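Local structure of endoglucanase FnCel5A (Fervidobacterium nodosum, 3RJX) at residues G259-Y264 / L290-F295. The protein probably hydrolyses the beta-1,4-glucosidic bonds of cellulose, as a cellulase of glycosyl hydrolase family 5. Sequence-based numbering, arbitrary orientation.
Sequences GEFGAY and LAYWEF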
ATOM      1  N   GLY A 259      -3.442   0.651  -3.853  1.00 11.05           N
ATOM      2  CA  GLY A 259      -2.639   0.027  -2.827  1.00 10.30           C
ATOM      3  C   GLY A 259      -3.372  -0.148  -1.530  1.00 10.78           C
ATOM      4  O   GLY A 259      -2.916  -0.889  -0.679  1.00 10.53           O
ATOM      5  N   GLU A 260      -4.478   0.576  -1.359  1.00 10.59           N
ATOM      6  CA  GLU A 260      -5.295   0.479  -0.157  1.00 11.74           C
ATOM      7  C   GLU A 260      -6.720   0.834  -0.523  1.00 12.08           C
ATOM      8  O   GLU A 260      -6.985   1.786  -1.290  1.00 12.52           O
ATOM      9  CB  GLU A 260      -4.856   1.438   0.976  1.00 11.47           C
ATOM     10  CG  GLU A 260      -3.399   1.411   1.347  1.00 12.30           C
ATOM     11  CD  GLU A 260      -3.041   2.398   2.448  1.00 13.74           C
ATOM     12  OE1 GLU A 260      -3.925   3.091   2.933  1.00 12.42           O
ATOM     13  OE2 GLU A 260      -1.865   2.471   2.857  1.00 16.10           O
ATOM     14  N   PHE A 261      -7.633   0.058   0.042  1.00 12.63           N
ATOM     15  CA  PHE A 261      -9.038   0.397   0.054  1.00 12.69           C
ATOM     16  C   PHE A 261      -9.672  -0.407   1.198  1.00 13.22           C
ATOM     17  O   PHE A 261      -9.286  -1.540   1.465  1.00 13.89           O
ATOM     18  CB  PHE A 261      -9.667   0.162  -1.343  1.00 12.32           C
ATOM     19  CG  PHE A 261     -10.015  -1.291  -1.662  1.00 12.80           C
ATOM     20  CD1 PHE A 261      -9.042  -2.230  -1.955  1.00 13.80           C
ATOM     21  CD2 PHE A 261     -11.345  -1.706  -1.700  1.00 12.20           C
ATOM     22  CE1 PHE A 261      -9.400  -3.550  -2.265  1.00 12.18           C
ATOM     23  CE2 PHE A 261     -11.686  -3.001  -2.022  1.00  8.41           C
ATOM     24  CZ  PHE A 261     -10.721  -3.923  -2.289  1.00 11.21           C
ATOM     25  N   GLY A 262     -10.590   0.206   1.917  1.00 14.03           N
ATOM     26  CA  GLY A 262     -11.266  -0.438   3.041  1.00 14.57           C
ATOM     27  C   GLY A 262     -12.225   0.544   3.720  1.00 15.76           C
ATOM     28  O   GLY A 262     -12.020   1.779   3.678  1.00 14.72           O
ATOM     29  N   ALA A 263     -13.277   0.005   4.344  1.00 15.52           N
ATOM     30  CA  ALA A 263     -14.097   0.825   5.216  1.00 15.06           C
ATOM     31  C   ALA A 263     -13.951   0.355   6.659  1.00 15.16           C
ATOM     32  O   ALA A 263     -13.918  -0.847   6.936  1.00 15.08           O
ATOM     33  CB  ALA A 263     -15.520   0.830   4.757  1.00 14.44           C
ATOM     34  N   TYR A 264     -13.825   1.320   7.562  1.00 15.79           N
ATOM     35  CA  TYR A 264     -13.595   1.092   9.009  1.00 16.89           C
ATOM     36  C   TYR A 264     -14.778   0.398   9.723  1.00 17.34           C
ATOM     37  O   TYR A 264     -15.922   0.672   9.407  1.00 17.68           O
ATOM     38  CB  TYR A 264     -13.283   2.438   9.679  1.00 16.07           C
ATOM     39  CG  TYR A 264     -12.924   2.386  11.128  1.00 17.33           C
ATOM     40  CD1 TYR A 264     -11.889   1.560  11.589  1.00 18.51           C
ATOM     41  CD2 TYR A 264     -13.576   3.215  12.051  1.00 20.92           C
ATOM     42  CE1 TYR A 264     -11.543   1.536  12.927  1.00 19.46           C
ATOM     43  CE2 TYR A 264     -13.222   3.199  13.415  1.00 19.35           C
ATOM     44  CZ  TYR A 264     -12.228   2.350  13.831  1.00 18.75           C
ATOM     45  OH  TYR A 264     -11.884   2.335  15.142  1.00 19.75           O
ATOM     46  N   LEU A 290      -4.936  -4.577  -6.965  1.00 13.72           N
ATOM     47  CA  LEU A 290      -5.517  -4.003  -5.746  1.00 13.20           C
ATOM     48  C   LEU A 290      -5.075  -4.735  -4.472  1.00 13.38           C
ATOM     49  O   LEU A 290      -4.657  -5.901  -4.511  1.00 12.75           O
ATOM     50  CB  LEU A 290      -7.053  -3.958  -5.831  1.00 12.88           C
ATOM     51  CG  LEU A 290      -7.935  -5.181  -6.074  1.00 12.94           C
ATOM     52  CD1 LEU A 290      -9.289  -4.868  -5.456  1.00 17.70           C
ATOM     53  CD2 LEU A 290      -8.116  -5.555  -7.551  1.00  9.32           C
ATOM     54  N   ALA A 291      -5.183  -4.041  -3.345  1.00 13.01           N
ATOM     55  CA  ALA A 291      -4.777  -4.605  -2.083  1.00 13.20           C
ATOM     56  C   ALA A 291      -5.637  -3.949  -1.015  1.00 13.78           C
ATOM     57  O   ALA A 291      -5.708  -2.715  -0.928  1.00 12.96           O
ATOM     58  CB  ALA A 291      -3.311  -4.376  -1.827  1.00 12.30           C
ATOM     59  N   TYR A 292      -6.306  -4.802  -0.231  1.00 13.66           N
ATOM     60  CA  TYR A 292      -7.321  -4.367   0.711  1.00 13.20           C
ATOM     61  C   TYR A 292      -6.634  -3.944   1.997  1.00 14.00           C
ATOM     62  O   TYR A 292      -5.664  -4.571   2.449  1.00 14.59           O
ATOM     63  CB  TYR A 292      -8.380  -5.493   0.937  1.00 13.02           C
ATOM     64  CG  TYR A 292      -9.410  -5.144   1.986  1.00 10.26           C
ATOM     65  CD1 TYR A 292     -10.618  -4.491   1.640  1.00  7.17           C
ATOM     66  CD2 TYR A 292      -9.167  -5.431   3.330  1.00  6.78           C
ATOM     67  CE1 TYR A 292     -11.555  -4.122   2.640  1.00  7.41           C
ATOM     68  CE2 TYR A 292     -10.089  -5.072   4.328  1.00  5.53           C
ATOM     69  CZ  TYR A 292     -11.250  -4.427   3.988  1.00  5.19           C
ATOM     70  OH  TYR A 292     -12.096  -4.102   4.996  1.00  9.70           O
ATOM     71  N   TRP A 293      -7.132  -2.868   2.577  1.00 14.48           N
ATOM     72  CA  TRP A 293      -6.627  -2.362   3.827  1.00 14.45           C
ATOM     73  C   TRP A 293      -7.668  -2.696   4.893  1.00 15.25           C
ATOM     74  O   TRP A 293      -8.708  -2.010   4.950  1.00 14.91           O
ATOM     75  CB  TRP A 293      -6.470  -0.848   3.730  1.00 13.93           C
ATOM     76  CG  TRP A 293      -6.009  -0.331   5.039  1.00 14.34           C
ATOM     77  CD1 TRP A 293      -6.802   0.093   6.085  1.00 14.67           C
ATOM     78  CD2 TRP A 293      -4.651  -0.247   5.504  1.00 12.60           C
ATOM     79  NE1 TRP A 293      -6.017   0.458   7.160  1.00 12.36           N
ATOM     80  CE2 TRP A 293      -4.696   0.246   6.843  1.00 12.43           C
ATOM     81  CE3 TRP A 293      -3.405  -0.548   4.931  1.00 12.47           C
ATOM     82  CZ2 TRP A 293      -3.544   0.446   7.610  1.00  9.93           C
ATOM     83  CZ3 TRP A 293      -2.250  -0.352   5.690  1.00 12.20           C
ATOM     84  CH2 TRP A 293      -2.328   0.151   7.016  1.00 14.28           C
ATOM     85  N   GLU A 294      -7.450  -3.693   5.762  1.00 15.65           N
ATOM     86  CA  GLU A 294      -6.191  -4.356   6.085  1.00 17.30           C
ATOM     87  C   GLU A 294      -6.590  -5.772   6.578  1.00 16.76           C
ATOM     88  O   GLU A 294      -7.790  -6.102   6.617  1.00 17.92           O
ATOM     89  CB  GLU A 294      -5.574  -3.612   7.262  1.00 17.51           C
ATOM     90  CG  GLU A 294      -6.508  -3.850   8.460  1.00 22.60           C
ATOM     91  CD  GLU A 294      -6.149  -3.107   9.697  1.00 32.06           C
ATOM     92  OE1 GLU A 294      -4.965  -3.180  10.093  1.00 38.06           O
ATOM     93  OE2 GLU A 294      -7.052  -2.478  10.299  1.00 34.26           O
ATOM     94  N   PHE A 295      -5.626  -6.568   7.030  1.00 15.56           N
ATOM     95  CA  PHE A 295      -5.851  -7.991   7.348  1.00 15.49           C
ATOM     96  C   PHE A 295      -6.644  -8.294   8.631  1.00 16.62           C
ATOM     97  O   PHE A 295      -7.558  -9.125   8.633  1.00 16.15           O
ATOM     98  CB  PHE A 295      -4.498  -8.678   7.440  1.00 14.94           C
ATOM     99  CG  PHE A 295      -4.552 -10.123   7.841  1.00 13.05           C
ATOM    100  CD1 PHE A 295      -5.218 -11.067   7.048  1.00 11.40           C
ATOM    101  CD2 PHE A 295      -3.875 -10.559   8.972  1.00  7.88           C
ATOM    102  CE1 PHE A 295      -5.248 -12.405   7.403  1.00  9.27           C
ATOM    103  CE2 PHE A 295      -3.889 -11.924   9.336  1.00  9.33           C
ATOM    104  CZ  PHE A 295      -4.582 -12.845   8.548  1.00  8.49           C
TER
HETATM  105  O   HOH W   1     -14.324  -2.585   3.886  1.00  2.51           O
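The phenyl ring of Phe261 receives the edge of Tyr292: the phenol's CD1 stands over one face, centroids 5.4 Å apart and planes at 84°, a T-shaped pair. With chi1 at 80°, the Phe261 ring is set between its own backbone N and carbonyl carbon, which turns it onto the 290-292 strand. Its CE1 meets Leu290 CD1 obliquely at 3.5 Å, and Ala291 O lies at its edge, near its plane. Thr276 and Val279 of helix 269-285 also pack on it. Cut back to alanine, Phe261 would probably leave Leu290 CD1 and the Tyr292 edge without their aromatic partner and open a gap beneath that helix.

One nearly straight backbone bond joins the segments, Trp293 N to Phe261 O at 2.8 Å, the donor standing above the carbonyl plane. The same oxygen lies over the Tyr292 ring, 3.2 Å from Tyr292 CD1. Weak CA-H...O contacts accompany it, the straightest from Gly262 CA to Trp293 O at 3.6 Å. These are neighbouring parallel strands of the TIM barrel, seventh and eighth, linked by helix 269-285 in a right-handed beta-alpha-beta crossover.

At the C-terminal ends of the strands Glu260 and Trp293 run side by side, carboxylate and indole planes 25° apart, with Glu260 CD 3.9 Å from Trp293 CE3. Glu260 OE1 lies over one indole face near the rim, and Glu294 CB, which follows a cis Trp293-Glu294 peptide, over the other. Arg59, Asn143 and Tyr205 grip the carboxylate; in family 5 the nucleophilic glutamate sits at the C-terminal end of the seventh strand, consistent with Glu260 filling that role.

A water bridges the two segments, accepting from Ala263 N at 2.8 Å and donating to Tyr292 OH, a hydroxyl also hydrogen-bonded to Phe299 O.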